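Local coordinates for protein alginate lyase, family PL7 (Zobellia galactanivorans, PDB 3ZPY) that probably cleaves alginate chains by beta-elimination, through this catalytic domain of a longer, multidomain family PL7 polysaccharide lyase, at residues C62-G67 with T232-L237; G122-P127 with D138-Q143; G161-E166 with S201-K206. One frame throughout, in Å; residues are numbered along the deposited sequence.

Interaction 1 of 3, residues C62-G67 with T232-L237; sequences CYRGLG and TGSYGL
Cys62 and Gly236 form an antiparallel hydrogen-bonded pair, each lending its N-H to the other's carbonyl. Gly236 N meets Cys62 O at 2.8 Å, whereas the return bond from Cys62 N to Gly236 O is longer, at 3.2 Å. Just beyond the last bridge, Arg64 N bonds to Ser234 O (3.0 Å, N-H...O angle 144°). That same carbonyl also accepts from a water, which donates to Arg64 O as well and takes the N-H of Thr232, tying the loop ahead of strand 235-247 to the corner after strand 58-63. Both chains turn here: Tyr63 to Leu66 make a type II turn with Gly65 at positive phi, and Thr232 OG1 accepts from Ser234 N (3.1 Å) in an ST turn.

Between these bonds, Tyr63 and Tyr235 are a non-hydrogen-bonded pair with CA atoms only 4.0 Å apart. A chi1 of -57° sets Tyr63 CG beside its own backbone N; on the ring it carries, CD2 lies 3.6 Å from Tyr235 CB, while the Tyr235 ring itself leads away. Arg64 runs extended past Ser234, CD lying 3.9 Å from Ser234 CB, and NH1 ends 3.6 Å from Thr232 CG2. Its guanidinium is held by the carbonyls of Gln110, Asp111 and Ser230, and the Tyr63 hydroxyl bonds to Asn49 O.

In the seven-stranded sheet, strand 235-247 lies between strands 58-63 and 96-107, while the Cys62 side chain packs on strand 221-223 of the second sheet.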
# COMPACT_ATOMS: atom_id res chain seq x y z
N CYS A 62 -3.04 2.50 -10.31
CA CYS A 62 -3.12 1.05 -10.61
C CYS A 62 -4.50 0.73 -11.13
O CYS A 62 -5.48 1.39 -10.76
CB CYS A 62 -2.71 0.25 -9.31
SG CYS A 62 -2.49 -1.50 -9.62
N TYR A 63 -4.60 -0.28 -11.98
CA TYR A 63 -5.81 -0.48 -12.75
C TYR A 63 -6.39 -1.84 -12.46
O TYR A 63 -5.63 -2.81 -12.30
CB TYR A 63 -5.55 -0.39 -14.30
CG TYR A 63 -4.93 0.92 -14.69
CD1 TYR A 63 -3.56 1.17 -14.44
CD2 TYR A 63 -5.70 1.88 -15.40
CE1 TYR A 63 -2.97 2.36 -14.74
CE2 TYR A 63 -5.08 3.12 -15.73
CZ TYR A 63 -3.71 3.28 -15.48
OH TYR A 63 -3.14 4.52 -15.74
N ARG A 64 -7.71 -1.90 -12.38
CA ARG A 64 -8.44 -3.18 -12.35
C ARG A 64 -7.94 -4.03 -13.52
O ARG A 64 -7.82 -3.54 -14.67
CB ARG A 64 -9.93 -2.83 -12.61
CG ARG A 64 -10.91 -4.02 -12.50
CD ARG A 64 -12.32 -3.50 -12.79
NE ARG A 64 -13.38 -4.44 -12.38
CZ ARG A 64 -14.06 -5.25 -13.19
NH1 ARG A 64 -13.69 -5.43 -14.46
NH2 ARG A 64 -15.11 -5.91 -12.73
N GLY A 65 -7.62 -5.31 -13.24
CA GLY A 65 -7.24 -6.25 -14.34
C GLY A 65 -5.83 -6.00 -14.89
O GLY A 65 -5.50 -6.65 -15.84
N LEU A 66 -5.04 -5.05 -14.31
CA LEU A 66 -3.72 -4.76 -14.79
C LEU A 66 -2.86 -6.01 -14.66
O LEU A 66 -2.69 -6.59 -13.57
CB LEU A 66 -3.15 -3.64 -14.00
CG LEU A 66 -1.79 -3.01 -14.44
CD1 LEU A 66 -1.89 -2.42 -15.86
CD2 LEU A 66 -1.21 -1.98 -13.45
N GLY A 67 -2.26 -6.43 -15.78
CA GLY A 67 -1.43 -7.61 -15.74
C GLY A 67 -2.23 -8.91 -15.51
O GLY A 67 -1.64 -9.93 -15.18
N THR A 232 -10.75 -2.68 -17.74
CA THR A 232 -11.82 -1.83 -18.32
C THR A 232 -11.42 -0.35 -18.44
O THR A 232 -12.21 0.40 -19.00
CB THR A 232 -13.07 -1.90 -17.45
OG1 THR A 232 -12.72 -1.39 -16.12
CG2 THR A 232 -13.63 -3.36 -17.38
N GLY A 233 -10.28 0.04 -17.85
CA GLY A 233 -9.92 1.45 -17.74
C GLY A 233 -10.23 1.89 -16.28
O GLY A 233 -9.86 2.89 -15.85
N SER A 234 -10.98 1.10 -15.49
CA SER A 234 -11.26 1.44 -14.08
C SER A 234 -9.90 1.39 -13.29
O SER A 234 -9.04 0.53 -13.52
CB SER A 234 -12.10 0.34 -13.49
OG SER A 234 -12.27 0.41 -12.10
N TYR A 235 -9.70 2.30 -12.37
CA TYR A 235 -8.39 2.46 -11.73
C TYR A 235 -8.59 3.01 -10.31
O TYR A 235 -9.66 3.63 -10.02
CB TYR A 235 -7.38 3.33 -12.55
CG TYR A 235 -7.81 4.79 -12.66
CD1 TYR A 235 -8.84 5.16 -13.52
CD2 TYR A 235 -7.35 5.73 -11.74
CE1 TYR A 235 -9.24 6.54 -13.61
CE2 TYR A 235 -7.74 7.08 -11.79
CZ TYR A 235 -8.72 7.44 -12.71
OH TYR A 235 -9.11 8.77 -12.74
N GLY A 236 -7.54 2.88 -9.50
CA GLY A 236 -7.48 3.68 -8.27
C GLY A 236 -6.27 4.60 -8.35
O GLY A 236 -5.33 4.37 -9.14
N LEU A 237 -6.34 5.70 -7.57
CA LEU A 237 -5.29 6.67 -7.58
C LEU A 237 -5.04 7.14 -6.13
O LEU A 237 -5.95 7.59 -5.50
CB LEU A 237 -5.68 7.85 -8.46
CG LEU A 237 -4.59 8.91 -8.67
CD1 LEU A 237 -3.31 8.37 -9.30
CD2 LEU A 237 -5.10 10.13 -9.47
O HOH W 1 -9.10 -1.37 -15.61

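Interaction 2 of 3, residues G122-P127 with D138-Q143; sequences GQIHGP and DVVRVQ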
# COMPACT_ATOMS: atom_id res chain seq x y z
N GLY A 122 -1.61 1.69 2.65
CA GLY A 122 -0.42 1.46 3.47
C GLY A 122 -0.61 0.11 4.13
O GLY A 122 -1.75 -0.34 4.35
N GLN A 123 0.51 -0.54 4.42
CA GLN A 123 0.51 -1.88 4.98
C GLN A 123 1.67 -2.14 5.90
O GLN A 123 2.72 -1.51 5.74
CB GLN A 123 0.64 -2.99 3.92
CG GLN A 123 -0.28 -3.02 2.71
CD GLN A 123 0.37 -3.98 1.69
OE1 GLN A 123 0.64 -3.57 0.56
NE2 GLN A 123 0.69 -5.16 2.10
N ILE A 124 1.47 -3.15 6.81
CA ILE A 124 2.57 -3.90 7.32
C ILE A 124 2.43 -5.34 6.78
O ILE A 124 1.35 -5.95 6.90
CB ILE A 124 2.57 -3.98 8.89
CG1 ILE A 124 2.67 -2.55 9.45
CG2 ILE A 124 3.72 -4.87 9.43
CD1 ILE A 124 2.26 -2.43 10.92
N HIS A 125 3.53 -5.85 6.21
CA HIS A 125 3.55 -7.22 5.74
C HIS A 125 4.46 -8.05 6.61
O HIS A 125 5.58 -7.62 6.92
CB HIS A 125 3.93 -7.25 4.24
CG HIS A 125 3.68 -8.60 3.62
ND1 HIS A 125 2.44 -9.02 3.18
CD2 HIS A 125 4.50 -9.67 3.46
CE1 HIS A 125 2.53 -10.27 2.72
NE2 HIS A 125 3.79 -10.68 2.90
N GLY A 126 4.03 -9.29 6.92
CA GLY A 126 4.84 -10.17 7.73
C GLY A 126 5.27 -11.42 6.98
O GLY A 126 5.16 -11.48 5.76
N PRO A 127 5.82 -12.39 7.70
CA PRO A 127 6.30 -13.61 7.08
C PRO A 127 5.13 -14.47 6.55
O PRO A 127 4.02 -14.52 7.17
CB PRO A 127 7.03 -14.35 8.25
CG PRO A 127 6.24 -13.87 9.48
CD PRO A 127 5.97 -12.38 9.17
N ASP A 138 -0.12 -10.40 5.14
CA ASP A 138 -0.35 -9.00 5.57
C ASP A 138 -0.77 -8.96 7.02
O ASP A 138 -1.78 -9.53 7.40
CB ASP A 138 -1.46 -8.34 4.77
CG ASP A 138 -1.15 -8.17 3.28
OD1 ASP A 138 0.02 -8.22 2.86
OD2 ASP A 138 -2.13 -8.07 2.47
N VAL A 139 -0.01 -8.19 7.81
CA VAL A 139 -0.35 -7.92 9.23
C VAL A 139 -1.52 -6.94 9.29
O VAL A 139 -2.47 -7.12 10.03
CB VAL A 139 0.87 -7.39 9.98
CG1 VAL A 139 0.51 -6.90 11.35
CG2 VAL A 139 1.99 -8.43 10.03
N VAL A 140 -1.40 -5.86 8.50
CA VAL A 140 -2.53 -4.85 8.43
C VAL A 140 -2.50 -4.25 7.04
O VAL A 140 -1.41 -4.04 6.47
CB VAL A 140 -2.42 -3.78 9.57
CG1 VAL A 140 -1.22 -2.82 9.36
CG2 VAL A 140 -3.73 -2.97 9.68
N ARG A 141 -3.70 -4.00 6.54
CA ARG A 141 -3.93 -3.20 5.35
C ARG A 141 -4.82 -2.03 5.71
O ARG A 141 -5.93 -2.22 6.24
CB ARG A 141 -4.63 -4.04 4.29
CG ARG A 141 -3.69 -5.05 3.64
CD ARG A 141 -4.29 -5.59 2.32
NE ARG A 141 -5.64 -6.13 2.45
CZ ARG A 141 -5.91 -7.36 2.87
NH1 ARG A 141 -4.95 -8.18 3.27
NH2 ARG A 141 -7.19 -7.78 2.96
N VAL A 142 -4.36 -0.79 5.40
CA VAL A 142 -5.12 0.43 5.66
C VAL A 142 -5.77 0.81 4.33
O VAL A 142 -5.05 0.99 3.35
CB VAL A 142 -4.12 1.49 6.12
CG1 VAL A 142 -4.87 2.81 6.34
CG2 VAL A 142 -3.36 1.09 7.38
N GLN A 143 -7.11 0.87 4.33
CA GLN A 143 -7.83 0.92 3.06
C GLN A 143 -8.94 1.96 3.15
O GLN A 143 -9.40 2.29 4.20
CB GLN A 143 -8.51 -0.42 2.73
CG GLN A 143 -7.46 -1.56 2.73
CD GLN A 143 -8.01 -2.88 2.91
OE1 GLN A 143 -7.61 -3.84 2.20
NE2 GLN A 143 -8.86 -3.01 3.93
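Ile124 lies across two consecutive valines of the facing strand, its CG2 branch 3.8 Å from Val139 CB and its CD1 tip 3.8 Å from Val140 CG1. Two residues face one here because the register slips: Ile124 O accepts from both Val140 N (3.2 Å) and Val139 N (2.8 Å), a classic beta bulge. Ile124 N returns a bond to Val140 O, and further along Val142 N bonds to Gly122 O, continuing the antiparallel ladder.

The opposite face, with Gln123, His125, Asp138 and Arg141, is polar. His125 CG is anti to its backbone N (chi1 -167°), and the ring's ND1 donates to Asp138 OD1 at 2.6 Å. OD1 lies in the ring plane and accepts on its anti lone pair, while ring and carboxylate planes stand 75° apart. The other oxygen, OD2, takes a salt bridge from Arg141 NH1 (2.9 Å), and Arg141 NE is held in turn by Gln143 OE1. Both carboxylate oxygens are therefore engaged, which should restrain the rotation of the carboxylate at the edge of the imidazole.

Tyr216 meets the His125 ring, and Tyr222 packs against Gln123, Asp138 and Arg141. The Gln-Ile-His sequence of residues 123-125 matches a signature motif of PL7 lyases, which in relatives lines the substrate groove of the beta-jelly roll; a similar place here is probable.

Interaction 3 of 3, residues G161-E166 with S201-K206; sequences GYVTEE and SVFRKK
Val163, on a helix of a single turn, meets Phe203 of an outer strand tip to tip, and the two segments are joined without any hydrogen bond between them. Val163 CG1 approaches the end of the ring, 4.0 Å from Phe203 CZ. Beside it, Thr164 crosses the ring obliquely, its methyl CG2 lying 3.6 Å from Phe203 CE1. The Thr164 hydroxyl bonds to Ile159 O, which helps to set the methyl on the phenylalanine side.

The second valine branch, CG2, is anti to the backbone N and slides past Lys205, reaching 4.0 Å from Lys205 CB. The lysine runs the opposite way, its CD 3.4 Å from Val163 O, with CE at nearly the same distance.

The helix, residues 162-165, is itself compact. Gly161 at the N-cap offers its carbonyl to Glu165 N (2.8 Å) and Thr164 N, and its N-H goes to Glu165 OE2 (3.0 Å). Phe203 belongs to a classic beta bulge, where it and Val202 both face Leu195, and its side chain also touches Ile159 and Gln171.

The helix is therefore packed on strand 200-206, outermost in the seven-stranded sheet, by methyl groups, one aromatic ring and the lysine methylenes. The contact is van der Waals packing, in which Lys205 lays its methylene groups, not its charge, on a helix carbonyl.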
# COMPACT_ATOMS: atom_id res chain seq x y z
N GLY A 161 -6.21 -7.33 6.81
CA GLY A 161 -5.02 -8.04 7.20
C GLY A 161 -5.20 -8.86 8.45
O GLY A 161 -6.28 -8.81 9.05
N TYR A 162 -4.11 -9.53 8.89
CA TYR A 162 -4.20 -10.56 9.95
C TYR A 162 -4.80 -10.00 11.26
O TYR A 162 -5.68 -10.59 11.87
CB TYR A 162 -2.81 -11.10 10.22
CG TYR A 162 -2.79 -12.19 11.19
CD1 TYR A 162 -3.09 -11.99 12.56
CD2 TYR A 162 -2.63 -13.49 10.72
CE1 TYR A 162 -3.11 -13.06 13.44
CE2 TYR A 162 -2.65 -14.59 11.60
CZ TYR A 162 -2.90 -14.35 12.99
OH TYR A 162 -2.99 -15.38 13.89
N VAL A 163 -4.41 -8.75 11.58
CA VAL A 163 -4.69 -8.22 12.89
C VAL A 163 -6.23 -8.04 13.12
O VAL A 163 -6.67 -8.12 14.25
CB VAL A 163 -3.95 -6.85 13.13
CG1 VAL A 163 -4.51 -5.73 12.25
CG2 VAL A 163 -3.93 -6.53 14.63
N THR A 164 -7.00 -7.90 12.05
CA THR A 164 -8.47 -7.88 12.15
C THR A 164 -9.03 -9.19 11.59
O THR A 164 -9.88 -9.81 12.24
CB THR A 164 -9.11 -6.64 11.52
OG1 THR A 164 -8.71 -6.58 10.17
CG2 THR A 164 -8.80 -5.40 12.29
N GLU A 165 -8.65 -9.54 10.36
CA GLU A 165 -9.31 -10.72 9.74
C GLU A 165 -9.21 -12.02 10.52
O GLU A 165 -10.10 -12.86 10.38
CB GLU A 165 -8.77 -10.87 8.32
CG GLU A 165 -9.08 -9.75 7.37
CD GLU A 165 -8.40 -10.05 6.05
OE1 GLU A 165 -8.20 -11.23 5.62
OE2 GLU A 165 -8.13 -9.12 5.35
N GLU A 166 -8.10 -12.26 11.20
CA GLU A 166 -7.86 -13.50 11.92
C GLU A 166 -8.13 -13.30 13.41
O GLU A 166 -7.95 -14.18 14.23
CB GLU A 166 -6.42 -14.00 11.65
CG GLU A 166 -6.17 -14.51 10.23
CD GLU A 166 -6.66 -15.91 10.01
OE1 GLU A 166 -7.23 -16.46 10.94
OE2 GLU A 166 -6.46 -16.43 8.90
N SER A 201 -5.71 8.46 17.37
CA SER A 201 -5.68 6.98 17.21
C SER A 201 -7.05 6.50 16.77
O SER A 201 -8.05 6.60 17.52
CB SER A 201 -5.30 6.31 18.51
OG SER A 201 -5.41 4.92 18.39
N VAL A 202 -7.06 5.94 15.56
CA VAL A 202 -8.36 5.45 15.03
C VAL A 202 -8.54 3.92 15.04
O VAL A 202 -9.63 3.40 14.92
CB VAL A 202 -8.65 6.01 13.61
CG1 VAL A 202 -8.62 7.54 13.64
CG2 VAL A 202 -7.60 5.55 12.63
N PHE A 203 -7.42 3.25 15.27
CA PHE A 203 -7.43 1.74 15.32
C PHE A 203 -6.21 1.32 16.12
O PHE A 203 -5.10 1.75 15.77
CB PHE A 203 -7.31 1.15 13.90
CG PHE A 203 -7.19 -0.33 13.96
CD1 PHE A 203 -8.26 -1.13 14.16
CD2 PHE A 203 -5.91 -0.88 13.89
CE1 PHE A 203 -8.11 -2.53 14.30
CE2 PHE A 203 -5.74 -2.25 13.98
CZ PHE A 203 -6.84 -3.07 14.18
N ARG A 204 -6.39 0.43 17.07
CA ARG A 204 -5.25 -0.09 17.80
C ARG A 204 -5.64 -1.48 18.28
O ARG A 204 -6.69 -1.62 18.96
CB ARG A 204 -4.94 0.82 19.01
CG ARG A 204 -3.89 0.24 19.93
CD ARG A 204 -3.51 1.21 21.05
NE ARG A 204 -2.89 0.51 22.18
CZ ARG A 204 -1.58 0.24 22.28
NH1 ARG A 204 -0.74 0.69 21.34
NH2 ARG A 204 -1.13 -0.38 23.37
N LYS A 205 -4.77 -2.51 18.04
CA LYS A 205 -5.15 -3.87 18.39
C LYS A 205 -3.89 -4.68 18.53
O LYS A 205 -2.97 -4.58 17.72
CB LYS A 205 -6.07 -4.47 17.31
CG LYS A 205 -6.69 -5.81 17.76
CD LYS A 205 -7.83 -6.17 16.78
CE LYS A 205 -8.52 -7.51 17.14
NZ LYS A 205 -9.15 -7.35 18.46
N LYS A 206 -3.88 -5.55 19.55
CA LYS A 206 -2.76 -6.47 19.78
C LYS A 206 -2.77 -7.63 18.77
O LYS A 206 -3.83 -8.22 18.53
CB LYS A 206 -2.56 -6.72 21.25
CG LYS A 206 -1.26 -7.43 21.62
CD LYS A 206 -1.29 -7.91 23.06
CE LYS A 206 0.12 -8.16 23.59
NZ LYS A 206 1.01 -6.99 23.34

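How the interactions relate
Interactions 2 and 3 adjoin, their centres about 10 Å apart. Arg141 NH2 forms a salt bridge with Glu165 OE2 (2.9 Å), Asp138 O probably accepts from Tyr162 N (2.8 Å), and Val140 CG2 packs on Val163 CG1. The short helix is thus fixed both to the strand paired with the probable substrate-groove motif and, through interaction 3, to the seven-stranded sheet. Interaction 1 reaches the same sheet, but its centre is about 27 Å from that of interaction 3, on the opposite side of the chain's centre, and about 21 Å from that of interaction 2, touching neither. The sodium ligands Thr35, Ala37 and Ile40 belong to none of the three contacts.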